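Local coordinates for protein hexokinase (Schistosoma mansoni, PDB 1BDG) that phosphorylates glucose and other hexoses at the 6-position with ATP, the first step of glycolysis, at residues K107-F116 and W160-V169; V148-T156 and V189-D197. All blocks are in the same frame, centred on the assembly; numbering follows the deposited sequence.

Interaction 1 (K107-F116 and W160-V169); sequences KMSGSGTELF and WTKGFSADGV. With GLC (alpha-D-glucopyranose), chain B.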
loop_
_atom_site.group_PDB
_atom_site.type_symbol
_atom_site.label_atom_id
_atom_site.label_comp_id
_atom_site.label_asym_id
_atom_site.label_seq_id
_atom_site.Cartn_x
_atom_site.Cartn_y
_atom_site.Cartn_z
ATOM N N LYS A 107 -7.789 -12.768 14.888
ATOM C CA LYS A 107 -6.655 -13.405 14.229
ATOM C C LYS A 107 -5.450 -12.479 13.975
ATOM O O LYS A 107 -4.300 -12.897 14.138
ATOM C CB LYS A 107 -7.121 -14.007 12.897
ATOM C CG LYS A 107 -7.145 -15.528 12.858
ATOM C CD LYS A 107 -7.723 -16.113 14.130
ATOM C CE LYS A 107 -7.603 -17.635 14.135
ATOM N NZ LYS A 107 -8.008 -18.209 15.453
ATOM N N MET A 108 -5.713 -11.214 13.654
ATOM C CA MET A 108 -4.663 -10.246 13.328
ATOM C C MET A 108 -3.954 -9.553 14.461
ATOM O O MET A 108 -3.023 -8.784 14.229
ATOM C CB MET A 108 -5.214 -9.202 12.377
ATOM C CG MET A 108 -5.472 -9.736 10.993
ATOM S SD MET A 108 -6.899 -8.930 10.361
ATOM C CE MET A 108 -6.375 -7.185 10.395
ATOM N N SER A 109 -4.399 -9.819 15.682
ATOM C CA SER A 109 -3.805 -9.232 16.874
ATOM C C SER A 109 -3.466 -10.266 17.950
ATOM O O SER A 109 -2.832 -9.935 18.944
ATOM C CB SER A 109 -4.738 -8.179 17.444
ATOM O OG SER A 109 -5.959 -8.143 16.717
ATOM N N GLY A 110 -3.881 -11.514 17.756
ATOM C CA GLY A 110 -3.581 -12.555 18.728
ATOM C C GLY A 110 -2.178 -13.118 18.523
ATOM O O GLY A 110 -1.264 -12.395 18.117
ATOM N N SER A 111 -1.987 -14.410 18.782
ATOM C CA SER A 111 -0.667 -15.005 18.603
ATOM C C SER A 111 -0.342 -15.248 17.119
ATOM O O SER A 111 -1.245 -15.343 16.283
ATOM C CB SER A 111 -0.512 -16.287 19.439
ATOM O OG SER A 111 -1.333 -17.341 18.956
ATOM N N GLY A 112 0.950 -15.361 16.815
ATOM C CA GLY A 112 1.399 -15.568 15.455
ATOM C C GLY A 112 0.984 -16.914 14.946
ATOM O O GLY A 112 0.499 -17.044 13.812
ATOM N N THR A 113 1.194 -17.919 15.790
ATOM C CA THR A 113 0.847 -19.313 15.483
ATOM C C THR A 113 -0.661 -19.407 15.164
ATOM O O THR A 113 -1.077 -20.136 14.263
ATOM C CB THR A 113 1.223 -20.254 16.681
ATOM O OG1 THR A 113 0.502 -19.865 17.866
ATOM C CG2 THR A 113 2.714 -20.153 16.969
ATOM N N GLU A 114 -1.459 -18.620 15.878
ATOM C CA GLU A 114 -2.895 -18.592 15.663
ATOM C C GLU A 114 -3.244 -17.972 14.286
ATOM O O GLU A 114 -4.177 -18.436 13.601
ATOM C CB GLU A 114 -3.578 -17.837 16.802
ATOM N N LEU A 115 -2.530 -16.918 13.886
ATOM C CA LEU A 115 -2.783 -16.315 12.580
ATOM C C LEU A 115 -2.256 -17.291 11.524
ATOM O O LEU A 115 -2.997 -17.737 10.645
ATOM C CB LEU A 115 -2.094 -14.950 12.457
ATOM C CG LEU A 115 -2.220 -14.106 11.173
ATOM C CD1 LEU A 115 -3.664 -13.629 10.976
ATOM C CD2 LEU A 115 -1.292 -12.912 11.264
ATOM N N PHE A 116 -0.994 -17.690 11.654
ATOM C CA PHE A 116 -0.411 -18.626 10.700
ATOM C C PHE A 116 -1.112 -19.969 10.638
ATOM O O PHE A 116 -1.017 -20.699 9.638
ATOM C CB PHE A 116 1.082 -18.767 10.925
ATOM C CG PHE A 116 1.867 -17.700 10.248
ATOM C CD1 PHE A 116 2.195 -17.819 8.910
ATOM C CD2 PHE A 116 2.196 -16.530 10.917
ATOM C CE1 PHE A 116 2.826 -16.798 8.248
ATOM C CE2 PHE A 116 2.829 -15.502 10.249
ATOM C CZ PHE A 116 3.142 -15.640 8.911
ATOM N N TRP A 160 5.255 -4.933 12.120
ATOM C CA TRP A 160 3.908 -5.019 11.591
ATOM C C TRP A 160 3.483 -3.607 11.262
ATOM O O TRP A 160 3.679 -2.688 12.078
ATOM C CB TRP A 160 2.918 -5.562 12.634
ATOM C CG TRP A 160 2.809 -7.066 12.810
ATOM C CD1 TRP A 160 2.989 -7.743 13.967
ATOM C CD2 TRP A 160 2.392 -8.043 11.838
ATOM N NE1 TRP A 160 2.705 -9.070 13.790
ATOM C CE2 TRP A 160 2.333 -9.283 12.493
ATOM C CE3 TRP A 160 2.057 -7.985 10.480
ATOM C CZ2 TRP A 160 1.950 -10.468 11.842
ATOM C CZ3 TRP A 160 1.673 -9.170 9.829
ATOM C CH2 TRP A 160 1.625 -10.387 10.511
ATOM N N THR A 161 2.924 -3.426 10.068
ATOM C CA THR A 161 2.420 -2.128 9.668
ATOM C C THR A 161 0.933 -2.371 9.473
ATOM O O THR A 161 0.464 -3.500 9.647
ATOM C CB THR A 161 3.056 -1.654 8.354
ATOM O OG1 THR A 161 2.715 -2.556 7.296
ATOM C CG2 THR A 161 4.564 -1.583 8.491
ATOM N N LYS A 162 0.182 -1.316 9.187
ATOM C CA LYS A 162 -1.247 -1.441 8.943
ATOM C C LYS A 162 -2.097 -1.843 10.153
ATOM O O LYS A 162 -1.914 -1.304 11.247
ATOM C CB LYS A 162 -1.491 -2.363 7.736
ATOM C CG LYS A 162 -1.114 -1.700 6.423
ATOM C CD LYS A 162 -1.381 -2.552 5.229
ATOM C CE LYS A 162 -0.280 -3.525 4.990
ATOM N NZ LYS A 162 -0.298 -3.994 3.566
ATOM N N GLY A 163 -3.052 -2.748 9.955
ATOM C CA GLY A 163 -3.917 -3.156 11.047
ATOM C C GLY A 163 -3.517 -4.425 11.788
ATOM O O GLY A 163 -4.354 -5.026 12.476
ATOM N N PHE A 164 -2.261 -4.846 11.650
ATOM C CA PHE A 164 -1.792 -6.056 12.309
ATOM C C PHE A 164 -0.962 -5.784 13.567
ATOM O O PHE A 164 -0.272 -4.763 13.673
ATOM C CB PHE A 164 -0.965 -6.898 11.348
ATOM C CG PHE A 164 -1.764 -7.603 10.292
ATOM C CD1 PHE A 164 -2.550 -6.889 9.389
ATOM C CD2 PHE A 164 -1.667 -8.982 10.147
ATOM C CE1 PHE A 164 -3.225 -7.544 8.344
ATOM C CE2 PHE A 164 -2.332 -9.637 9.118
ATOM C CZ PHE A 164 -3.108 -8.919 8.216
ATOM N N SER A 165 -1.046 -6.711 14.520
ATOM C CA SER A 165 -0.305 -6.649 15.786
ATOM C C SER A 165 -0.308 -8.011 16.449
ATOM O O SER A 165 -0.531 -8.108 17.646
ATOM C CB SER A 165 -0.895 -5.603 16.748
ATOM O OG SER A 165 -2.267 -5.835 17.001
ATOM N N ALA A 166 -0.128 -9.061 15.656
ATOM C CA ALA A 166 -0.094 -10.417 16.183
ATOM C C ALA A 166 1.230 -10.582 16.916
ATOM O O ALA A 166 2.270 -10.125 16.439
ATOM C CB ALA A 166 -0.198 -11.415 15.055
ATOM N N ASP A 167 1.201 -11.173 18.104
ATOM C CA ASP A 167 2.433 -11.358 18.842
ATOM C C ASP A 167 3.106 -12.638 18.369
ATOM O O ASP A 167 2.473 -13.499 17.773
ATOM C CB ASP A 167 2.167 -11.397 20.345
ATOM C CG ASP A 167 1.599 -12.717 20.801
ATOM O OD1 ASP A 167 0.477 -13.055 20.362
ATOM O OD2 ASP A 167 2.273 -13.426 21.592
ATOM N N GLY A 168 4.411 -12.733 18.564
ATOM C CA GLY A 168 5.110 -13.934 18.158
ATOM C C GLY A 168 5.460 -13.991 16.693
ATOM O O GLY A 168 5.889 -15.036 16.200
ATOM N N VAL A 169 5.353 -12.865 16.003
ATOM C CA VAL A 169 5.686 -12.840 14.580
ATOM C C VAL A 169 6.909 -11.980 14.265
ATOM O O VAL A 169 7.807 -12.418 13.544
ATOM C CB VAL A 169 4.499 -12.338 13.729
ATOM C CG1 VAL A 169 4.804 -12.522 12.252
ATOM C CG2 VAL A 169 3.243 -13.089 14.100
HETATM C C1 GLC B . 2.396 -1.343 3.987
HETATM C C2 GLC B . 3.443 -2.437 4.194
HETATM C C3 GLC B . 4.235 -2.634 2.921
HETATM C C4 GLC B . 3.288 -2.935 1.773
HETATM C C5 GLC B . 2.284 -1.810 1.643
HETATM C C6 GLC B . 1.263 -2.075 0.553
HETATM O O1 GLC B . 3.056 -0.178 3.618
HETATM O O2 GLC B . 4.339 -2.080 5.245
HETATM O O3 GLC B . 5.150 -3.708 3.073
HETATM O O4 GLC B . 4.015 -3.081 0.577
HETATM O O5 GLC B . 1.563 -1.680 2.870
HETATM O O6 GLC B . 0.188 -2.856 1.032
HETATM O O HOH W 1 -2.379 -7.435 19.659
#
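Met108 to Gly112 runs beside Phe164 to Gly168, their shortest CA-CA distance, 4.0 Å, falling between Ser109 and Ala166. Two N-H groups of 160-169 stitch the loops together. Ser165 N reaches Met108 O at 2.9 Å in a nearly straight bond (169°), and Asp167 N reaches Gly110 O at 2.8 Å in a more bent one. Ser111, bridged to Asp167 in a single beta bridge, is also the N-cap residue of helix 112-129.

Next to this backbone seam, Met108 lies over one face of the Phe164 ring. Its CG sits 3.8 Å from the ring centroid in a CH-pi contact, and SD stands farther off above the face, making the pair a Met-aromatic contact. A bent chain (chi3 60°) folds CE back to Gly163 O. Leu115 CD2 approaches the same ring at its edge, 4.1 Å from Phe164 CE2, and also touches Trp160 CH2. Trp160 is itself tied across its own loop, NE1 donating to a lone pair of Ala166 O at 2.9 Å. Farther along, Val169 CG1 meets the edge of the Phe116 ring.

The type II' turn from Thr161 to Phe164 projects from this packed base into the sugar pocket, where Thr161 OG1 donates to glucose O2 and Lys162 NZ to O5 and O6: a substrate-binding loop of the hexokinase small subdomain, backed by the start of a helix.

Interaction 2 (V148-T156 and V189-D197); sequences VQKGLTHAT and VKCVAVVND. With GLC (alpha-D-glucopyranose), chain B.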
loop_
_atom_site.group_PDB
_atom_site.type_symbol
_atom_site.label_atom_id
_atom_site.label_comp_id
_atom_site.label_asym_id
_atom_site.label_seq_id
_atom_site.Cartn_x
_atom_site.Cartn_y
_atom_site.Cartn_z
ATOM N N VAL A 148 13.450 -8.601 6.159
ATOM C CA VAL A 148 14.863 -8.619 5.781
ATOM C C VAL A 148 15.024 -9.938 5.026
ATOM O O VAL A 148 14.997 -11.013 5.630
ATOM C CB VAL A 148 15.761 -8.666 7.022
ATOM C CG1 VAL A 148 17.189 -8.873 6.626
ATOM C CG2 VAL A 148 15.589 -7.424 7.843
ATOM N N GLN A 149 15.124 -9.862 3.708
ATOM C CA GLN A 149 15.259 -11.058 2.886
ATOM C C GLN A 149 16.659 -11.620 2.949
ATOM O O GLN A 149 17.630 -10.886 2.737
ATOM C CB GLN A 149 14.944 -10.744 1.419
ATOM C CG GLN A 149 13.493 -10.380 1.127
ATOM C CD GLN A 149 12.534 -11.544 1.317
ATOM O OE1 GLN A 149 11.466 -11.383 1.893
ATOM N NE2 GLN A 149 12.920 -12.722 0.846
ATOM N N LYS A 150 16.763 -12.905 3.276
ATOM C CA LYS A 150 18.045 -13.605 3.290
ATOM C C LYS A 150 17.742 -14.629 2.211
ATOM O O LYS A 150 17.426 -15.784 2.499
ATOM C CB LYS A 150 18.283 -14.315 4.625
ATOM C CG LYS A 150 19.623 -13.982 5.288
ATOM C CD LYS A 150 20.379 -15.236 5.715
ATOM C CE LYS A 150 19.665 -16.015 6.823
ATOM N NZ LYS A 150 20.455 -17.202 7.272
ATOM N N GLY A 151 17.782 -14.193 0.960
ATOM C CA GLY A 151 17.434 -15.081 -0.125
ATOM C C GLY A 151 15.920 -15.032 -0.154
ATOM O O GLY A 151 15.309 -14.468 0.763
ATOM N N LEU A 152 15.310 -15.595 -1.194
ATOM C CA LEU A 152 13.851 -15.607 -1.320
ATOM C C LEU A 152 13.088 -16.447 -0.293
ATOM O O LEU A 152 12.008 -16.059 0.146
ATOM C CB LEU A 152 13.441 -16.043 -2.728
ATOM C CG LEU A 152 13.587 -15.013 -3.847
ATOM C CD1 LEU A 152 13.123 -15.651 -5.130
ATOM C CD2 LEU A 152 12.752 -13.760 -3.562
ATOM N N THR A 153 13.648 -17.576 0.114
ATOM C CA THR A 153 12.955 -18.436 1.063
ATOM C C THR A 153 12.941 -18.042 2.530
ATOM O O THR A 153 12.012 -18.383 3.247
ATOM C CB THR A 153 13.459 -19.882 0.983
ATOM O OG1 THR A 153 14.765 -19.973 1.578
ATOM C CG2 THR A 153 13.519 -20.328 -0.475
ATOM N N HIS A 154 13.976 -17.360 2.988
ATOM C CA HIS A 154 14.096 -16.955 4.383
ATOM C C HIS A 154 13.785 -15.470 4.501
ATOM O O HIS A 154 14.621 -14.638 4.135
ATOM C CB HIS A 154 15.537 -17.218 4.853
ATOM C CG HIS A 154 15.733 -17.100 6.332
ATOM N ND1 HIS A 154 15.458 -15.946 7.035
ATOM C CD2 HIS A 154 16.154 -18.003 7.246
ATOM C CE1 HIS A 154 15.696 -16.144 8.319
ATOM N NE2 HIS A 154 16.118 -17.386 8.472
ATOM N N ALA A 155 12.627 -15.129 5.060
ATOM C CA ALA A 155 12.242 -13.729 5.215
ATOM C C ALA A 155 11.942 -13.454 6.672
ATOM O O ALA A 155 11.261 -14.250 7.316
ATOM C CB ALA A 155 11.040 -13.430 4.379
ATOM N N THR A 156 12.454 -12.344 7.200
ATOM C CA THR A 156 12.231 -11.996 8.600
ATOM C C THR A 156 11.397 -10.711 8.737
ATOM O O THR A 156 11.702 -9.697 8.116
ATOM C CB THR A 156 13.590 -11.875 9.370
ATOM O OG1 THR A 156 14.293 -13.131 9.315
ATOM C CG2 THR A 156 13.363 -11.534 10.837
ATOM N N VAL A 189 3.476 -28.861 1.139
ATOM C CA VAL A 189 3.953 -27.598 0.558
ATOM C C VAL A 189 5.467 -27.516 0.624
ATOM O O VAL A 189 6.037 -27.046 1.626
ATOM C CB VAL A 189 3.329 -26.356 1.247
ATOM C CG1 VAL A 189 3.984 -25.055 0.694
ATOM C CG2 VAL A 189 1.786 -26.341 1.014
ATOM N N LYS A 190 6.102 -27.958 -0.460
ATOM C CA LYS A 190 7.559 -28.023 -0.593
ATOM C C LYS A 190 8.387 -26.776 -0.280
ATOM O O LYS A 190 9.282 -26.814 0.552
ATOM C CB LYS A 190 7.927 -28.564 -1.996
ATOM N N CYS A 191 8.153 -25.713 -1.029
ATOM C CA CYS A 191 8.902 -24.469 -0.869
ATOM C C CYS A 191 7.961 -23.310 -0.553
ATOM O O CYS A 191 6.727 -23.461 -0.543
ATOM C CB CYS A 191 9.681 -24.168 -2.163
ATOM S SG CYS A 191 10.652 -22.588 -2.264
ATOM N N VAL A 192 8.549 -22.173 -0.220
ATOM C CA VAL A 192 7.811 -20.967 0.093
ATOM C C VAL A 192 8.792 -19.857 -0.217
ATOM O O VAL A 192 9.935 -19.871 0.257
ATOM C CB VAL A 192 7.397 -20.892 1.580
ATOM C CG1 VAL A 192 6.860 -19.520 1.908
ATOM C CG2 VAL A 192 6.323 -21.921 1.877
ATOM N N ALA A 193 8.405 -19.004 -1.150
ATOM C CA ALA A 193 9.213 -17.879 -1.542
ATOM C C ALA A 193 8.448 -16.737 -0.909
ATOM O O ALA A 193 7.222 -16.686 -1.002
ATOM C CB ALA A 193 9.214 -17.740 -3.056
ATOM N N VAL A 194 9.148 -15.889 -0.171
ATOM C CA VAL A 194 8.493 -14.766 0.451
ATOM C C VAL A 194 8.772 -13.590 -0.442
ATOM O O VAL A 194 9.921 -13.235 -0.691
ATOM C CB VAL A 194 9.008 -14.476 1.862
ATOM C CG1 VAL A 194 8.137 -13.415 2.511
ATOM C CG2 VAL A 194 8.983 -15.746 2.676
ATOM N N VAL A 195 7.696 -13.000 -0.929
ATOM C CA VAL A 195 7.757 -11.862 -1.811
ATOM C C VAL A 195 6.823 -10.805 -1.232
ATOM O O VAL A 195 5.802 -11.121 -0.609
ATOM C CB VAL A 195 7.288 -12.285 -3.221
ATOM C CG1 VAL A 195 6.936 -11.076 -4.066
ATOM C CG2 VAL A 195 8.361 -13.112 -3.895
ATOM N N ASN A 196 7.229 -9.552 -1.349
ATOM C CA ASN A 196 6.416 -8.428 -0.893
ATOM C C ASN A 196 5.364 -8.137 -2.007
ATOM O O ASN A 196 5.553 -8.513 -3.169
ATOM C CB ASN A 196 7.342 -7.234 -0.662
ATOM C CG ASN A 196 6.635 -6.052 -0.068
ATOM O OD1 ASN A 196 6.275 -5.104 -0.773
ATOM N ND2 ASN A 196 6.428 -6.092 1.233
ATOM N N ASP A 197 4.259 -7.488 -1.681
ATOM C CA ASP A 197 3.277 -7.222 -2.722
ATOM C C ASP A 197 3.816 -6.366 -3.862
ATOM O O ASP A 197 3.572 -6.678 -5.016
ATOM C CB ASP A 197 1.953 -6.666 -2.172
ATOM C CG ASP A 197 2.127 -5.439 -1.287
ATOM O OD1 ASP A 197 3.151 -4.740 -1.368
ATOM O OD2 ASP A 197 1.215 -5.148 -0.504
HETATM C C1 GLC B . 2.396 -1.343 3.987
HETATM C C2 GLC B . 3.443 -2.437 4.194
HETATM C C3 GLC B . 4.235 -2.634 2.921
HETATM C C4 GLC B . 3.288 -2.935 1.773
HETATM C C5 GLC B . 2.284 -1.810 1.643
HETATM C C6 GLC B . 1.263 -2.075 0.553
HETATM O O1 GLC B . 3.056 -0.178 3.618
HETATM O O2 GLC B . 4.339 -2.080 5.245
HETATM O O3 GLC B . 5.150 -3.708 3.073
HETATM O O4 GLC B . 4.015 -3.081 0.577
HETATM O O5 GLC B . 1.563 -1.680 2.870
HETATM O O6 GLC B . 0.188 -2.856 1.032
#
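Leu152 and Val194 are joined by a backbone hydrogen bond: Val194 N donates to Leu152 O over 2.9 Å, almost straight at 173°, though tilted out of the carbonyl plane. The acceptor belongs to the turn of a two-stranded hairpin, the donor to strand 189-195, which ends the five-stranded sheet. Ala193 and Val195 use their backbones to bond Phe141 of the neighbouring strand, whereas the N-H of Val194 serves the hairpin.

Packing is closest around Val194. Its side chain points at the hairpin, and with CG1 anti to the backbone N (chi1 -172°) both methyls lie alongside Ala155 CB, each 3.5 Å from it. Gln149 crosses obliquely next to them; bent at chi2, its chain brings OE1 to 3.9 Å from Val194 CG1 while NE2 turns back in a weak bond to Gly151 O. Ala175 of helix 174-183 also touches Val194.

At the turn the backbone is held, but its side chains fit less closely. Thr153, on the exposed side, offers CG2 to Cys191 SG at 4.1 Å, and its CA makes a C-H...O contact with Val192 O. Leu152 CD2 stands 4.5 Å from Val195 CG2, but Ile443 of helix 435-444 touches both side chains.

The association combines this backbone hydrogen bond with apolar packing round Val194. With no charged pair across it, the hairpin rests on backbone bonding and van der Waals contact, next to where strand 189-195 leads into the sugar-binding Asn196 and Asp197.

In the fold
Interactions 1 and 2 show how separate packing sites can converge on one ligand: their centres are 18 Å apart and their segments alternate along the chain, with no contact between the two beyond adjacency in sequence. Both packing contacts lie in the small subdomain; Asn196 and Asp197 already begin the large one. Their substrate-binding residues meet at glucose O6, where Lys162 NZ (2.8 Å) and Asp197 OD2 (2.9 Å) both bond. Asp197 OD1 accepts from O4 at 2.7 Å, and Asn196 ND2 donates to O3 at 3.3 Å. Glu249, Glu283 and Asn223, like Asn196 and Asp197 in the large subdomain, also bond the sugar, which thus lies between the two subdomains.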